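Local coordinates for protein putative metallopeptidase (PDB 3QOC) that is a putative metallopeptidase, present here as its creatinase/prolidase-like N-terminal domain; the whole protein probably acts as a metal-dependent aminopeptidase, at residues D7-F10 and L11-R15; I60-D63 and G64-T68. All blocks are in the same frame, centred on the assembly; numbering follows the deposited sequence.

Contact 1 (D7-F10 and L11-R15); sequences DTRF and LQRRR. With SO4 (sulfate ion), chain F.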
loop_
_atom_site.group_PDB
_atom_site.type_symbol
_atom_site.label_atom_id
_atom_site.label_comp_id
_atom_site.label_asym_id
_atom_site.label_seq_id
_atom_site.Cartn_x
_atom_site.Cartn_y
_atom_site.Cartn_z
ATOM N N ASP A 7 13.822 13.346 -8.588
ATOM C CA ASP A 7 12.844 12.518 -7.837
ATOM C C ASP A 7 13.224 12.353 -6.395
ATOM O O ASP A 7 14.366 12.143 -6.116
ATOM C CB ASP A 7 12.745 11.117 -8.468
ATOM C CG ASP A 7 12.150 11.161 -9.906
ATOM O OD1 ASP A 7 11.502 12.186 -10.279
ATOM O OD2 ASP A 7 12.313 10.167 -10.647
ATOM N N THR A 8 12.253 12.339 -5.486
ATOM C CA THR A 8 12.532 12.027 -4.067
ATOM C C THR A 8 12.982 10.585 -4.013
ATOM O O THR A 8 12.622 9.793 -4.862
ATOM C CB THR A 8 11.358 12.243 -3.150
ATOM O OG1 THR A 8 10.274 11.402 -3.541
ATOM C CG2 THR A 8 10.900 13.744 -3.161
ATOM N N ARG A 9 13.793 10.243 -3.021
ATOM C CA ARG A 9 14.052 8.855 -2.723
ATOM C C ARG A 9 12.785 7.968 -2.486
ATOM O O ARG A 9 12.822 6.781 -2.742
ATOM C CB ARG A 9 14.950 8.768 -1.518
ATOM C CG ARG A 9 14.382 9.361 -0.162
ATOM C CD ARG A 9 15.510 9.280 0.896
ATOM N NE ARG A 9 15.182 9.723 2.219
ATOM C CZ ARG A 9 15.100 10.996 2.599
ATOM N NH1 ARG A 9 15.292 11.963 1.728
ATOM N NH2 ARG A 9 14.826 11.318 3.864
ATOM N N PHE A 10 11.690 8.538 -2.008
ATOM C CA PHE A 10 10.522 7.740 -1.731
ATOM C C PHE A 10 9.904 7.369 -3.080
ATOM O O PHE A 10 9.485 6.231 -3.245
ATOM C CB PHE A 10 9.551 8.501 -0.807
ATOM C CG PHE A 10 10.196 8.928 0.508
ATOM C CD1 PHE A 10 10.425 7.994 1.509
ATOM C CD2 PHE A 10 10.621 10.268 0.706
ATOM C CE1 PHE A 10 11.046 8.358 2.705
ATOM C CE2 PHE A 10 11.228 10.654 1.892
ATOM C CZ PHE A 10 11.451 9.672 2.912
ATOM N N LEU A 11 9.895 8.303 -4.042
ATOM C CA LEU A 11 9.408 8.006 -5.420
ATOM C C LEU A 11 10.281 6.918 -6.032
ATOM O O LEU A 11 9.769 5.918 -6.572
ATOM C CB LEU A 11 9.322 9.269 -6.297
ATOM C CG LEU A 11 8.669 9.098 -7.696
ATOM C CD1 LEU A 11 7.314 8.470 -7.612
ATOM C CD2 LEU A 11 8.476 10.371 -8.430
ATOM N N GLN A 12 11.585 7.024 -5.834
ATOM C CA GLN A 12 12.520 5.961 -6.314
ATOM C C GLN A 12 12.325 4.561 -5.705
ATOM O O GLN A 12 12.449 3.534 -6.368
ATOM C CB GLN A 12 14.004 6.436 -6.195
ATOM C CG GLN A 12 14.301 7.716 -7.104
ATOM C CD GLN A 12 15.723 8.303 -6.949
ATOM O OE1 GLN A 12 16.339 8.237 -5.877
ATOM N NE2 GLN A 12 16.222 8.908 -8.024
ATOM N N ARG A 13 12.003 4.506 -4.416
ATOM C CA ARG A 13 11.783 3.233 -3.774
ATOM C C ARG A 13 10.488 2.609 -4.274
ATOM O O ARG A 13 10.359 1.418 -4.365
ATOM C CB ARG A 13 11.704 3.509 -2.259
ATOM C CG ARG A 13 13.128 3.767 -1.716
ATOM C CD ARG A 13 13.072 4.594 -0.443
ATOM N NE ARG A 13 14.402 4.830 0.120
ATOM C CZ ARG A 13 14.613 5.350 1.306
ATOM N NH1 ARG A 13 13.590 5.657 2.112
ATOM N NH2 ARG A 13 15.851 5.530 1.720
ATOM N N ARG A 14 9.498 3.442 -4.473
ATOM C CA ARG A 14 8.205 2.970 -5.004
ATOM C C ARG A 14 8.394 2.420 -6.393
ATOM O O ARG A 14 7.945 1.316 -6.652
ATOM C CB ARG A 14 7.149 4.070 -4.983
ATOM C CG ARG A 14 6.762 4.443 -3.543
ATOM C CD ARG A 14 5.467 5.189 -3.442
ATOM N NE ARG A 14 5.420 6.479 -4.080
ATOM C CZ ARG A 14 5.954 7.609 -3.589
ATOM N NH1 ARG A 14 6.615 7.650 -2.436
ATOM N NH2 ARG A 14 5.793 8.709 -4.241
ATOM N N ARG A 15 9.097 3.175 -7.259
ATOM C CA ARG A 15 9.424 2.754 -8.615
ATOM C C ARG A 15 10.151 1.380 -8.578
ATOM O O ARG A 15 9.707 0.476 -9.234
ATOM C CB ARG A 15 10.228 3.858 -9.358
ATOM C CG ARG A 15 10.873 3.344 -10.633
ATOM C CD ARG A 15 11.125 4.365 -11.816
ATOM N NE ARG A 15 10.768 5.763 -11.535
ATOM C CZ ARG A 15 11.587 6.690 -11.023
ATOM N NH1 ARG A 15 12.865 6.405 -10.717
ATOM N NH2 ARG A 15 11.119 7.923 -10.810
HETATM S S SO4 F . 15.484 7.349 5.147
HETATM O O1 SO4 F . 16.486 7.175 4.130
HETATM O O2 SO4 F . 15.498 6.011 5.664
HETATM O O3 SO4 F . 15.891 8.343 6.119
HETATM O O4 SO4 F . 14.272 7.874 4.537
#

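Contact 2 (I60-D63 and G64-T68); sequences ISTD and GRYIT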
loop_
_atom_site.group_PDB
_atom_site.type_symbol
_atom_site.label_atom_id
_atom_site.label_comp_id
_atom_site.label_asym_id
_atom_site.label_seq_id
_atom_site.Cartn_x
_atom_site.Cartn_y
_atom_site.Cartn_z
ATOM N N ILE A 60 -2.614 5.880 -0.271
ATOM C CA ILE A 60 -2.195 5.696 1.073
ATOM C C ILE A 60 -3.385 5.954 1.989
ATOM O O ILE A 60 -4.313 6.701 1.666
ATOM C CB ILE A 60 -0.999 6.573 1.397
ATOM C CG1 ILE A 60 -0.372 6.091 2.696
ATOM C CG2 ILE A 60 -1.393 8.070 1.468
ATOM C CD1 ILE A 60 1.073 6.752 2.952
ATOM N N SER A 61 -3.450 5.230 3.089
ATOM C CA SER A 61 -4.597 5.434 3.960
ATOM C C SER A 61 -4.176 5.588 5.416
ATOM O O SER A 61 -3.252 4.968 5.846
ATOM C CB SER A 61 -5.525 4.221 3.826
ATOM O OG SER A 61 -6.580 4.356 4.747
ATOM N N THR A 62 -4.918 6.383 6.179
ATOM C CA THR A 62 -4.612 6.546 7.596
ATOM C C THR A 62 -5.888 7.036 8.315
ATOM O O THR A 62 -6.900 7.343 7.644
ATOM C CB THR A 62 -3.452 7.478 7.822
ATOM O OG1 THR A 62 -3.031 7.360 9.189
ATOM C CG2 THR A 62 -3.840 8.934 7.558
ATOM N N ASP A 63 -5.866 7.040 9.647
ATOM C CA ASP A 63 -7.012 7.518 10.433
ATOM C C ASP A 63 -7.059 9.036 10.555
ATOM O O ASP A 63 -6.162 9.769 10.106
ATOM C CB ASP A 63 -7.019 6.843 11.823
ATOM C CG ASP A 63 -5.802 7.164 12.609
ATOM O OD1 ASP A 63 -5.741 8.314 13.097
ATOM O OD2 ASP A 63 -4.874 6.303 12.698
ATOM N N GLY A 64 -8.113 9.536 11.189
ATOM C CA GLY A 64 -8.366 10.980 11.235
ATOM C C GLY A 64 -7.335 11.755 12.011
ATOM O O GLY A 64 -7.099 12.933 11.747
ATOM N N ARG A 65 -6.664 11.102 12.947
ATOM C CA ARG A 65 -5.606 11.794 13.707
ATOM C C ARG A 65 -4.440 12.225 12.814
ATOM O O ARG A 65 -3.752 13.217 13.098
ATOM C CB ARG A 65 -5.198 10.938 14.918
ATOM C CG ARG A 65 -3.791 10.765 15.169
ATOM C CD ARG A 65 -3.634 9.534 16.126
ATOM N NE ARG A 65 -3.879 8.249 15.451
ATOM C CZ ARG A 65 -3.256 7.114 15.769
ATOM N NH1 ARG A 65 -2.378 7.042 16.792
ATOM N NH2 ARG A 65 -3.518 6.023 15.052
ATOM N N TYR A 66 -4.265 11.552 11.678
ATOM C CA TYR A 66 -3.066 11.762 10.888
ATOM C C TYR A 66 -3.324 12.419 9.508
ATOM O O TYR A 66 -2.410 12.497 8.700
ATOM C CB TYR A 66 -2.361 10.479 10.719
ATOM C CG TYR A 66 -1.624 9.867 11.888
ATOM C CD1 TYR A 66 -0.668 10.533 12.544
ATOM C CD2 TYR A 66 -1.863 8.569 12.257
ATOM C CE1 TYR A 66 0.054 9.928 13.561
ATOM C CE2 TYR A 66 -1.149 7.966 13.236
ATOM C CZ TYR A 66 -0.201 8.655 13.905
ATOM O OH TYR A 66 0.591 8.045 14.884
ATOM N N ILE A 67 -4.543 12.885 9.240
ATOM C CA ILE A 67 -4.857 13.480 7.918
ATOM C C ILE A 67 -4.036 14.702 7.590
ATOM O O ILE A 67 -3.508 14.825 6.480
ATOM C CB ILE A 67 -6.343 13.807 7.804
ATOM C CG1 ILE A 67 -7.137 12.504 7.861
ATOM C CG2 ILE A 67 -6.760 14.507 6.425
ATOM C CD1 ILE A 67 -6.731 11.529 6.839
ATOM N N THR A 68 -3.901 15.609 8.539
ATOM C CA THR A 68 -3.035 16.745 8.327
ATOM C C THR A 68 -1.613 16.248 8.173
ATOM O O THR A 68 -0.967 16.617 7.257
ATOM C CB THR A 68 -3.175 17.810 9.431
ATOM O OG1 THR A 68 -4.492 18.378 9.382
ATOM C CG2 THR A 68 -2.143 18.949 9.262
#

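Contact 1 (D7-F10 and L11-R15)
R13 lays one face of its guanidinium against CD of R9, while a sulfate, probably from the crystallisation liquor, sits in plane at its edge. The R9 guanidinium has CZ of F10 over one face, offset toward the rim, and the same sulfate at its edge. The two arginine planes stand 84° apart, and each turns an N-H edge to the anion: R13 NH2 donates to sulfate O1 at 3.0 Å and R9 NE to O4 at 3.1 Å. R38 adds a further donor, and the anion probably offsets the charge of the gathered arginines. R13 NH1, only weakly bonded to the sulfate, also bonds to Y39 O, and the group makes a cation-pi contact with Y39. The F10 ring takes CG of R9 on one face, a position R9 reaches by turning CG between its backbone N and carbonyl carbon (chi1 62°).

R9, F10 and R13 lie on the first turns of helix 9-19, N-capped by T8, whose OG1 accepts from L11 N at 3.2 Å. R14 swings its guanidinium back over F10 O, but its bonds run to L40 and D76. Exposed R15 forms a salt bridge from NH2 to D7 OD2, its modelled length doubtfully short.

Contact 2 (I60-D63 and G64-T68)
D63 and R65 clasp each other in the turn that leads from strand 58-62 into helix 67-73, the first connection of a beta-alpha-beta unit completed by strand 78-81. R65 approaches side-on: NE donates to D63 OD1 at 3.0 Å and NH2 to D63 OD2 at 2.7 Å, a two-nitrogen salt bridge. Both donors arrive on the syn side of the carboxylate, somewhat out of its plane, and the two flat groups are tilted by 23°. The backbone N of R65 takes the anti lone pair of OD1, which therefore accepts from two donors of one residue. With CG of D63 set between its own backbone N and carbonyl carbon (chi1 61°), the carboxylate is brought round to that N-H. N47 ND2 holds OD2 as well, fixing the rotation of the group. The backbone closes the turn with Y66 N donating to D63 O at 3.0 Å, from above the carbonyl plane.

The packed side centres on T62, buried at the strand end. Its OG1 lies 3.5 Å from CD2 of Y66, with the two side chains crossing at about a right angle, and is bonded to N47 O. Its CG2 touches CD1 of I67 at 4.0 Å. Y66, at the N-cap position, points its OH to S46 and meets F43 edge-to-face.

On the solvent side G64 and R65 are exposed, and G64 has no side chain to pack. R65 nevertheless lies against the Y66 ring: CE2 of Y66 sits 3.4 Å above the R65 guanidinium plane, over its centre.

How the contacts relate
From the N terminus the chain first passes through contact 1, a local arrangement that starts helix 9-19 and brings that helix against helix 34-41 through F10 and R13. It then runs through strands 28-31 and 49-53 before strand 58-62 delivers it to contact 2, the turn into helix 67-73. Each contact is closed within its own continuous stretch, so they follow in series, neither nesting nor crossing. The centres of contact 1 and contact 2 are about 21 Å apart, and the nearest atoms of contact 1 and contact 2 about 8 Å apart. An indirect tie exists: R14 of contact 1 forms a salt bridge with D76, between helix 67-73, which contact 2 begins, and strand 78-81.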